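Pyridoxal 5'-phosphate synthase subunit PdxT (Thermus thermophilus, PDB 2YWD) probably hydrolyses glutamine to glutamate and ammonia, the ammonia being channelled to the partner synthase subunit PdxS for the making of pyridoxal 5'-phosphate. Local coordinates at residues Lys22-Glu27 with Leu181-Leu186; Glu117-Asp122 with Gly133-Ala138; Pro139-Leu144 with Val166-Phe171. All coordinates share one frame; numbering follows the deposited sequence.

Contact 1 (Lys22-Glu27 with Leu181-Leu186); sequences KRLGIE and LHRYFL
Leu-24 carries most of the apolar contact, its branched end lodged against the helix between His-182, Arg-183 and Leu-186. Its methyl CD1 makes the closest apolar contacts: it lies 3.7 Å from His-182 CB and meets Leu-186 CD1 tip to tip at 3.5 Å, tighter than usual for two methyl groups. CD1 of Leu-186 is shared, because CG1 of Ile-26 approaches it at 4.0 Å as these two side chains slide past each other in opposite directions. The second methyl of Leu-24, CD2, rests 3.7 Å from NE of Arg-183, and its CB sits over one face of the guanidinium.

Segment 22-27 follows helix 14-22, which closes in a Schellman motif with Gly-25, at positive phi (76°), as the C-prime residue; Gly-25 N bonds to Lys-22 O and Ile-26 N to Leu-21 O. The turn leads on toward strand 29-31, and Leu-24 and Ile-26, before and after the glycine, both direct their CB toward helix 180-189.

Polar contacts gather at Arg-183. The CG of Arg-183 stands anti to the backbone N (chi1 174°), and the chain bends at chi2 and chi3 and runs past Leu-24 in the opposite direction. Arg-183 NH2 gives a weak hydrogen bond to Leu-24 O, 3.3 Å long and bent to 120° at the hydrogen. A water in the guanidinium plane makes a second link, accepting from Arg-183 NH1 at 3.0 Å and donating to the same carbonyl oxygen.

His-182 NE2 is hydrogen-bonded to His-17 ND1 of helix 14-22, and the two rings meet at an angle. The His-182 side chain lies about 4 Å from that of Glu-174, a predicted charge-relay residue.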
loop_
_atom_site.group_PDB
_atom_site.type_symbol
_atom_site.label_atom_id
_atom_site.label_comp_id
_atom_site.label_asym_id
_atom_site.label_seq_id
_atom_site.Cartn_x
_atom_site.Cartn_y
_atom_site.Cartn_z
ATOM N N LYS A 22 -3.637 -3.037 15.756
ATOM C CA LYS A 22 -3.802 -3.303 17.180
ATOM C C LYS A 22 -3.775 -4.808 17.439
ATOM O O LYS A 22 -3.291 -5.258 18.476
ATOM C CB LYS A 22 -5.120 -2.719 17.694
ATOM C CG LYS A 22 -5.181 -1.201 17.679
ATOM C CD LYS A 22 -6.494 -0.683 18.267
ATOM C CE LYS A 22 -7.696 -1.131 17.445
ATOM N NZ LYS A 22 -8.980 -0.564 17.951
ATOM N N ARG A 23 -4.286 -5.586 16.488
ATOM C CA ARG A 23 -4.315 -7.037 16.632
ATOM C C ARG A 23 -2.911 -7.630 16.643
ATOM O O ARG A 23 -2.722 -8.798 16.980
ATOM C CB ARG A 23 -5.144 -7.675 15.512
ATOM C CG ARG A 23 -6.603 -7.246 15.526
ATOM C CD ARG A 23 -7.493 -8.224 14.770
ATOM N NE ARG A 23 -8.884 -7.779 14.770
ATOM C CZ ARG A 23 -9.348 -6.766 14.042
ATOM N NH1 ARG A 23 -8.533 -6.092 13.240
ATOM N NH2 ARG A 23 -10.625 -6.413 14.128
ATOM N N LEU A 24 -1.929 -6.820 16.260
ATOM C CA LEU A 24 -0.544 -7.261 16.256
ATOM C C LEU A 24 0.164 -6.659 17.473
ATOM O O LEU A 24 1.383 -6.755 17.606
ATOM C CB LEU A 24 0.158 -6.818 14.966
ATOM C CG LEU A 24 -0.372 -7.408 13.654
ATOM C CD1 LEU A 24 0.523 -6.964 12.506
ATOM C CD2 LEU A 24 -0.396 -8.929 13.731
ATOM N N GLY A 25 -0.619 -6.039 18.351
ATOM C CA GLY A 25 -0.070 -5.424 19.547
ATOM C C GLY A 25 0.632 -4.108 19.258
ATOM O O GLY A 25 1.400 -3.612 20.084
ATOM N N ILE A 26 0.350 -3.537 18.089
ATOM C CA ILE A 26 0.970 -2.284 17.661
ATOM C C ILE A 26 0.063 -1.065 17.824
ATOM O O ILE A 26 -1.129 -1.123 17.533
ATOM C CB ILE A 26 1.389 -2.363 16.164
ATOM C CG1 ILE A 26 2.475 -3.429 15.969
ATOM C CG2 ILE A 26 1.873 -1.002 15.674
ATOM C CD1 ILE A 26 3.823 -3.047 16.526
ATOM N N GLU A 27 0.636 0.029 18.315
ATOM C CA GLU A 27 -0.094 1.282 18.449
ATOM C C GLU A 27 0.503 2.146 17.347
ATOM O O GLU A 27 1.568 2.737 17.510
ATOM C CB GLU A 27 0.134 1.918 19.823
ATOM C CG GLU A 27 -0.759 1.339 20.909
ATOM C CD GLU A 27 -2.239 1.489 20.586
ATOM O OE1 GLU A 27 -2.688 2.637 20.368
ATOM O OE2 GLU A 27 -2.954 0.462 20.549
ATOM N N LEU A 181 -1.659 -10.502 6.889
ATOM C CA LEU A 181 -0.952 -9.796 5.830
ATOM C C LEU A 181 -0.182 -8.630 6.453
ATOM O O LEU A 181 0.915 -8.290 6.006
ATOM C CB LEU A 181 -1.927 -9.303 4.750
ATOM C CG LEU A 181 -1.290 -8.687 3.495
ATOM C CD1 LEU A 181 -0.116 -9.545 3.007
ATOM C CD2 LEU A 181 -2.357 -8.556 2.399
ATOM N N HIS A 182 -0.747 -8.024 7.495
ATOM C CA HIS A 182 -0.060 -6.928 8.172
ATOM C C HIS A 182 1.185 -7.468 8.873
ATOM O O HIS A 182 2.245 -6.839 8.850
ATOM C CB HIS A 182 -0.975 -6.253 9.200
ATOM C CG HIS A 182 -1.962 -5.301 8.599
ATOM N ND1 HIS A 182 -3.076 -5.720 7.904
ATOM C CD2 HIS A 182 -1.994 -3.947 8.582
ATOM C CE1 HIS A 182 -3.753 -4.665 7.485
ATOM N NE2 HIS A 182 -3.119 -3.578 7.883
ATOM N N ARG A 183 1.058 -8.636 9.498
ATOM C CA ARG A 183 2.201 -9.241 10.186
ATOM C C ARG A 183 3.285 -9.588 9.165
ATOM O O ARG A 183 4.477 -9.400 9.420
ATOM C CB ARG A 183 1.766 -10.499 10.954
ATOM C CG ARG A 183 2.927 -11.286 11.581
ATOM C CD ARG A 183 3.741 -10.431 12.549
ATOM N NE ARG A 183 3.050 -10.202 13.815
ATOM C CZ ARG A 183 3.457 -9.340 14.743
ATOM N NH1 ARG A 183 4.551 -8.616 14.543
ATOM N NH2 ARG A 183 2.787 -9.217 15.880
ATOM N N TYR A 184 2.868 -10.094 8.007
ATOM C CA TYR A 184 3.805 -10.440 6.938
ATOM C C TYR A 184 4.631 -9.195 6.609
ATOM O O TYR A 184 5.853 -9.265 6.439
ATOM C CB TYR A 184 3.032 -10.899 5.697
ATOM C CG TYR A 184 3.889 -11.120 4.469
ATOM C CD1 TYR A 184 4.648 -12.281 4.320
ATOM C CD2 TYR A 184 3.956 -10.156 3.465
ATOM C CE1 TYR A 184 5.456 -12.476 3.195
ATOM C CE2 TYR A 184 4.759 -10.338 2.344
ATOM C CZ TYR A 184 5.505 -11.499 2.213
ATOM O OH TYR A 184 6.301 -11.680 1.103
ATOM N N PHE A 185 3.953 -8.054 6.524
ATOM C CA PHE A 185 4.612 -6.785 6.227
ATOM C C PHE A 185 5.580 -6.374 7.337
ATOM O O PHE A 185 6.718 -5.977 7.066
ATOM C CB PHE A 185 3.568 -5.678 6.010
ATOM C CG PHE A 185 4.165 -4.298 5.887
ATOM C CD1 PHE A 185 5.151 -4.031 4.940
ATOM C CD2 PHE A 185 3.750 -3.270 6.730
ATOM C CE1 PHE A 185 5.719 -2.759 4.835
ATOM C CE2 PHE A 185 4.311 -1.992 6.633
ATOM C CZ PHE A 185 5.298 -1.738 5.683
ATOM N N LEU A 186 5.139 -6.466 8.587
ATOM C CA LEU A 186 6.001 -6.087 9.701
ATOM C C LEU A 186 7.241 -6.974 9.763
ATOM O O LEU A 186 8.330 -6.509 10.102
ATOM C CB LEU A 186 5.237 -6.167 11.024
ATOM C CG LEU A 186 4.033 -5.231 11.144
ATOM C CD1 LEU A 186 3.551 -5.226 12.590
ATOM C CD2 LEU A 186 4.420 -3.821 10.708
HETATM O O HOH W 1 4.536 -6.515 16.682
#

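Contact 2 (Glu117-Asp122 with Gly133-Ala138)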
loop_
_atom_site.group_PDB
_atom_site.type_symbol
_atom_site.label_atom_id
_atom_site.label_comp_id
_atom_site.label_asym_id
_atom_site.label_seq_id
_atom_site.Cartn_x
_atom_site.Cartn_y
_atom_site.Cartn_z
ATOM N N GLU A 117 -18.987 -1.414 -8.281
ATOM C CA GLU A 117 -17.581 -1.158 -8.003
ATOM C C GLU A 117 -17.043 -1.704 -6.684
ATOM O O GLU A 117 -16.163 -1.105 -6.071
ATOM C CB GLU A 117 -17.308 0.345 -8.113
ATOM C CG GLU A 117 -17.341 0.839 -9.551
ATOM C CD GLU A 117 -17.166 2.341 -9.676
ATOM O OE1 GLU A 117 -16.933 2.808 -10.813
ATOM O OE2 GLU A 117 -17.268 3.049 -8.651
ATOM N N SER A 118 -17.561 -2.856 -6.267
ATOM C CA SER A 118 -17.116 -3.494 -5.033
ATOM C C SER A 118 -17.369 -4.998 -5.077
ATOM O O SER A 118 -18.457 -5.441 -5.453
ATOM C CB SER A 118 -17.849 -2.894 -3.833
ATOM O OG SER A 118 -19.238 -3.159 -3.911
ATOM N N PHE A 119 -16.360 -5.782 -4.703
ATOM C CA PHE A 119 -16.493 -7.235 -4.683
ATOM C C PHE A 119 -15.478 -7.858 -3.732
ATOM O O PHE A 119 -14.530 -7.201 -3.306
ATOM C CB PHE A 119 -16.327 -7.810 -6.096
ATOM C CG PHE A 119 -15.004 -7.505 -6.731
ATOM C CD1 PHE A 119 -13.926 -8.372 -6.579
ATOM C CD2 PHE A 119 -14.832 -6.343 -7.479
ATOM C CE1 PHE A 119 -12.692 -8.088 -7.164
ATOM C CE2 PHE A 119 -13.601 -6.047 -8.068
ATOM C CZ PHE A 119 -12.528 -6.921 -7.910
ATOM N N GLU A 120 -15.690 -9.123 -3.386
ATOM C CA GLU A 120 -14.779 -9.815 -2.485
ATOM C C GLU A 120 -14.377 -11.162 -3.073
ATOM O O GLU A 120 -15.197 -11.848 -3.686
ATOM C CB GLU A 120 -15.433 -10.017 -1.116
ATOM C CG GLU A 120 -15.962 -8.735 -0.476
ATOM C CD GLU A 120 -17.287 -8.284 -1.070
ATOM O OE1 GLU A 120 -18.235 -9.097 -1.076
ATOM O OE2 GLU A 120 -17.386 -7.122 -1.528
ATOM N N GLU A 121 -13.117 -11.537 -2.876
ATOM C CA GLU A 121 -12.599 -12.791 -3.407
ATOM C C GLU A 121 -11.611 -13.444 -2.454
ATOM O O GLU A 121 -10.795 -12.761 -1.833
ATOM C CB GLU A 121 -11.864 -12.545 -4.731
ATOM C CG GLU A 121 -12.710 -12.041 -5.879
ATOM C CD GLU A 121 -13.693 -13.080 -6.379
ATOM O OE1 GLU A 121 -13.414 -14.288 -6.209
ATOM O OE2 GLU A 121 -14.732 -12.691 -6.955
ATOM N N ASP A 122 -11.669 -14.767 -2.342
ATOM C CA ASP A 122 -10.704 -15.460 -1.499
ATOM C C ASP A 122 -9.442 -15.573 -2.338
ATOM O O ASP A 122 -9.491 -16.018 -3.482
ATOM C CB ASP A 122 -11.220 -16.838 -1.101
ATOM C CG ASP A 122 -12.297 -16.759 -0.044
ATOM O OD1 ASP A 122 -12.052 -16.106 0.997
ATOM O OD2 ASP A 122 -13.383 -17.339 -0.254
ATOM N N GLY A 133 -9.905 -11.263 0.207
ATOM C CA GLY A 133 -9.649 -9.992 -0.448
ATOM C C GLY A 133 -10.877 -9.120 -0.652
ATOM O O GLY A 133 -11.845 -9.533 -1.289
ATOM N N VAL A 134 -10.827 -7.908 -0.108
ATOM C CA VAL A 134 -11.920 -6.951 -0.228
ATOM C C VAL A 134 -11.521 -5.879 -1.237
ATOM O O VAL A 134 -10.565 -5.132 -1.018
ATOM C CB VAL A 134 -12.234 -6.294 1.137
ATOM C CG1 VAL A 134 -13.326 -5.235 0.973
ATOM C CG2 VAL A 134 -12.687 -7.366 2.137
ATOM N N PHE A 135 -12.259 -5.821 -2.344
ATOM C CA PHE A 135 -11.995 -4.873 -3.426
ATOM C C PHE A 135 -13.079 -3.789 -3.541
ATOM O O PHE A 135 -14.272 -4.090 -3.580
ATOM C CB PHE A 135 -11.905 -5.628 -4.760
ATOM C CG PHE A 135 -10.787 -6.641 -4.829
ATOM C CD1 PHE A 135 -9.603 -6.347 -5.504
ATOM C CD2 PHE A 135 -10.933 -7.901 -4.248
ATOM C CE1 PHE A 135 -8.581 -7.295 -5.605
ATOM C CE2 PHE A 135 -9.916 -8.857 -4.340
ATOM C CZ PHE A 135 -8.737 -8.553 -5.023
ATOM N N ILE A 136 -12.651 -2.530 -3.600
ATOM C CA ILE A 136 -13.572 -1.395 -3.731
ATOM C C ILE A 136 -12.995 -0.408 -4.750
ATOM O O ILE A 136 -11.984 0.238 -4.484
ATOM C CB ILE A 136 -13.762 -0.688 -2.367
ATOM C CG1 ILE A 136 -14.388 -1.670 -1.366
ATOM C CG2 ILE A 136 -14.642 0.542 -2.530
ATOM C CD1 ILE A 136 -14.505 -1.130 0.050
ATOM N N ARG A 137 -13.636 -0.293 -5.913
ATOM C CA ARG A 137 -13.151 0.593 -6.979
ATOM C C ARG A 137 -11.670 0.283 -7.187
ATOM O O ARG A 137 -10.863 1.164 -7.476
ATOM C CB ARG A 137 -13.321 2.064 -6.581
ATOM C CG ARG A 137 -14.768 2.529 -6.469
ATOM C CD ARG A 137 -14.842 4.043 -6.315
ATOM N NE ARG A 137 -14.082 4.499 -5.156
ATOM C CZ ARG A 137 -14.519 4.441 -3.902
ATOM N NH1 ARG A 137 -15.724 3.955 -3.634
ATOM N NH2 ARG A 137 -13.740 4.855 -2.912
ATOM N N ALA A 138 -11.333 -0.993 -7.052
ATOM C CA ALA A 138 -9.953 -1.451 -7.141
ATOM C C ALA A 138 -9.142 -1.082 -8.378
ATOM O O ALA A 138 -9.634 -1.130 -9.505
ATOM C CB ALA A 138 -9.915 -2.961 -6.943
HETATM O O HOH W 2 -13.634 -3.002 -6.979
HETATM O O HOH W 3 -15.977 -5.051 -1.209
#
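Phe-119 and Phe-135 form the aromatic centre of this contact. Their planes are near parallel, 11° apart, but offset, with little of one ring over the other. CB of Phe-135 instead makes a CH-pi contact over the Phe-119 face, 3.5 Å from its centroid, while Phe-119 CE1 reaches Phe-135 CG at 3.3 Å. The Phe-119 CG lies between the backbone N and the carbonyl carbon (chi1 60°), and the end of its ring comes close to Phe-135. Phe-112 packs edge-to-face against Phe-119, and Glu-121 CB approaches the Phe-135 ring obliquely.

Five backbone hydrogen bonds join the antiparallel strands. Phe-119 with Phe-135 and Glu-121 with Gly-133 are the hydrogen-bonded pairs; between them Glu-120 faces Val-134 as a non-hydrogen-bonded pair. The fifth bond, Arg-137 N to Glu-117 O at 2.7 Å, carries the pairing past the strand ends.

Beyond Ser-118, the side chains of Glu-117 and Arg-137 touch through Glu-117 OE2 and the aliphatic CG of Arg-137, 3.4 Å apart. Their charged ends do not pair: Glu-117 OE1 bonds to Asn-110 ND2.

The arrangement is a two-stranded beta hairpin of strands 118-125 and 129-136, ending at Ile-136 and Arg-137, both predicted to bind L-glutamine; the Ile-136 side chain lies about 4 Å from that of His-172, a predicted charge-relay residue.

Contact 3 (Pro139-Leu144 with Val166-Phe171); sequences PVFRRL and VLASSF
The two backbones come closest where the chain enters strand 140-144 and leaves strand 166-169, with Pro-139 CA and Ser-170 CA 5.7 Å apart; the strands themselves are not paired. Pro-139 lays its ring against Ser-170, CG lying 3.9 Å from the serine CB. Ser-170 CB is also 3.4 Å from Pro-139 O. A bridging water ties the two residues, donating to Pro-139 O at 2.9 Å and lying 2.7 Å from Ser-170 OG.

The contact brings an outermost strand of the small three-stranded sheet up to the central seven-stranded sheet of this class I glutamine amidotransferase fold. Pro-139 also packs on Ile-85 of helix 82-87, its side chain about 5 Å from that of Cys-81, the predicted nucleophile.

Phe-141 reaches across from its strand to Ala-168 and Ser-170. Its CG is anti to the carbonyl carbon (chi1 -74°), and the far end of the ring does the touching: CZ reaches Ala-168 CB at 4.1 Å, while CE2 lies 4.0 Å from Ser-170 N. The carbonyl carbon of Ser-169 comes up at the ring edge, near its plane. Val-107 of strand 103-108 packs on both Pro-139 and Phe-141.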
loop_
_atom_site.group_PDB
_atom_site.type_symbol
_atom_site.label_atom_id
_atom_site.label_comp_id
_atom_site.label_asym_id
_atom_site.label_seq_id
_atom_site.Cartn_x
_atom_site.Cartn_y
_atom_site.Cartn_z
ATOM N N PRO A 139 -7.873 -0.696 -8.170
ATOM C CA PRO A 139 -7.002 -0.340 -9.289
ATOM C C PRO A 139 -6.483 -1.656 -9.865
ATOM O O PRO A 139 -6.601 -2.710 -9.233
ATOM C CB PRO A 139 -5.899 0.472 -8.620
ATOM C CG PRO A 139 -5.761 -0.214 -7.293
ATOM C CD PRO A 139 -7.215 -0.405 -6.882
ATOM N N VAL A 140 -5.905 -1.597 -11.055
ATOM C CA VAL A 140 -5.381 -2.791 -11.693
ATOM C C VAL A 140 -3.894 -2.646 -11.981
ATOM O O VAL A 140 -3.440 -1.601 -12.449
ATOM C CB VAL A 140 -6.141 -3.073 -13.013
ATOM C CG1 VAL A 140 -5.486 -4.225 -13.781
ATOM C CG2 VAL A 140 -7.601 -3.401 -12.700
ATOM N N PHE A 141 -3.134 -3.688 -11.668
ATOM C CA PHE A 141 -1.703 -3.695 -11.938
ATOM C C PHE A 141 -1.588 -4.133 -13.398
ATOM O O PHE A 141 -1.711 -5.319 -13.698
ATOM C CB PHE A 141 -0.996 -4.710 -11.036
ATOM C CG PHE A 141 -0.869 -4.272 -9.604
ATOM C CD1 PHE A 141 0.039 -3.280 -9.245
ATOM C CD2 PHE A 141 -1.639 -4.868 -8.608
ATOM C CE1 PHE A 141 0.185 -2.888 -7.913
ATOM C CE2 PHE A 141 -1.502 -4.484 -7.271
ATOM C CZ PHE A 141 -0.588 -3.493 -6.925
ATOM N N ARG A 142 -1.359 -3.181 -14.300
ATOM C CA ARG A 142 -1.267 -3.496 -15.725
ATOM C C ARG A 142 0.049 -4.145 -16.149
ATOM O O ARG A 142 0.047 -5.131 -16.896
ATOM C CB ARG A 142 -1.525 -2.236 -16.558
ATOM C CG ARG A 142 -2.962 -1.713 -16.470
ATOM C CD ARG A 142 -3.962 -2.731 -17.016
ATOM N NE ARG A 142 -5.295 -2.150 -17.176
ATOM C CZ ARG A 142 -6.355 -2.810 -17.628
ATOM N NH1 ARG A 142 -6.251 -4.091 -17.971
ATOM N NH2 ARG A 142 -7.523 -2.187 -17.745
ATOM N N ARG A 143 1.168 -3.594 -15.693
ATOM C CA ARG A 143 2.474 -4.161 -16.025
ATOM C C ARG A 143 3.372 -4.110 -14.804
ATOM O O ARG A 143 3.241 -3.212 -13.971
ATOM C CB ARG A 143 3.141 -3.391 -17.166
ATOM C CG ARG A 143 2.299 -3.277 -18.423
ATOM C CD ARG A 143 3.167 -3.019 -19.646
ATOM N NE ARG A 143 4.092 -1.907 -19.453
ATOM C CZ ARG A 143 4.972 -1.505 -20.366
ATOM N NH1 ARG A 143 5.043 -2.124 -21.538
ATOM N NH2 ARG A 143 5.784 -0.487 -20.109
ATOM N N LEU A 144 4.284 -5.072 -14.703
ATOM C CA LEU A 144 5.209 -5.140 -13.576
ATOM C C LEU A 144 6.647 -5.286 -14.058
ATOM O O LEU A 144 6.915 -6.009 -15.016
ATOM C CB LEU A 144 4.854 -6.328 -12.677
ATOM C CG LEU A 144 3.433 -6.354 -12.107
ATOM C CD1 LEU A 144 3.231 -7.623 -11.289
ATOM C CD2 LEU A 144 3.198 -5.119 -11.247
ATOM N N VAL A 166 9.042 -2.983 -0.321
ATOM C CA VAL A 166 7.847 -2.267 -0.764
ATOM C C VAL A 166 6.785 -3.304 -1.111
ATOM O O VAL A 166 7.001 -4.170 -1.962
ATOM C CB VAL A 166 8.127 -1.410 -2.017
ATOM C CG1 VAL A 166 6.842 -0.727 -2.483
ATOM C CG2 VAL A 166 9.182 -0.366 -1.706
ATOM N N LEU A 167 5.641 -3.208 -0.445
ATOM C CA LEU A 167 4.538 -4.133 -0.645
ATOM C C LEU A 167 3.319 -3.338 -1.099
ATOM O O LEU A 167 3.081 -2.235 -0.604
ATOM C CB LEU A 167 4.231 -4.845 0.673
ATOM C CG LEU A 167 3.182 -5.954 0.672
ATOM C CD1 LEU A 167 3.674 -7.121 -0.175
ATOM C CD2 LEU A 167 2.929 -6.408 2.106
ATOM N N ALA A 168 2.547 -3.890 -2.034
ATOM C CA ALA A 168 1.364 -3.190 -2.526
ATOM C C ALA A 168 0.219 -4.136 -2.865
ATOM O O ALA A 168 0.435 -5.203 -3.433
ATOM C CB ALA A 168 1.725 -2.353 -3.747
ATOM N N SER A 169 -0.999 -3.735 -2.514
ATOM C CA SER A 169 -2.182 -4.545 -2.799
ATOM C C SER A 169 -3.286 -3.687 -3.408
ATOM O O SER A 169 -3.394 -2.498 -3.112
ATOM C CB SER A 169 -2.708 -5.204 -1.516
ATOM O OG SER A 169 -3.168 -4.236 -0.587
ATOM N N SER A 170 -4.105 -4.285 -4.266
ATOM C CA SER A 170 -5.203 -3.537 -4.862
ATOM C C SER A 170 -6.448 -3.732 -3.996
ATOM O O SER A 170 -7.473 -3.075 -4.210
ATOM C CB SER A 170 -5.465 -4.005 -6.296
ATOM O OG SER A 170 -5.572 -5.413 -6.364
ATOM N N PHE A 171 -6.339 -4.630 -3.014
ATOM C CA PHE A 171 -7.433 -4.922 -2.087
ATOM C C PHE A 171 -7.152 -4.367 -0.686
ATOM O O PHE A 171 -6.047 -3.906 -0.402
ATOM C CB PHE A 171 -7.689 -6.432 -2.019
ATOM C CG PHE A 171 -6.493 -7.239 -1.604
ATOM C CD1 PHE A 171 -6.256 -7.519 -0.264
ATOM C CD2 PHE A 171 -5.602 -7.725 -2.560
ATOM C CE1 PHE A 171 -5.152 -8.272 0.124
ATOM C CE2 PHE A 171 -4.494 -8.483 -2.186
ATOM C CZ PHE A 171 -4.268 -8.757 -0.840
HETATM O O HOH W 4 -6.210 -5.563 -8.996
#

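Contact 1 joins segments far apart in sequence and spans both others along the chain; contact 2 closes before contact 3 opens. Contacts 2 and 3 have centres 13 Å apart, and strand 129-136 runs almost directly into strand 140-144. They touch where Phe-135 and Ala-138 pack on Ser-170 and Val-134 on Phe-171. Contacts 1 and 2 have centres 22 Å apart and do not touch. Contact 1 lies across the chain's centre from contact 3, about 21 Å between centres, yet helix 180-189 packs on strand 166-169 through Phe-185 with Leu-167, and on the loop after it through Leu-181 with Phe-171. His-172 and Glu-174 lie between strand and helix; Ile-136 of contact 2 approaches His-172 and His-182 of contact 1 approaches Glu-174.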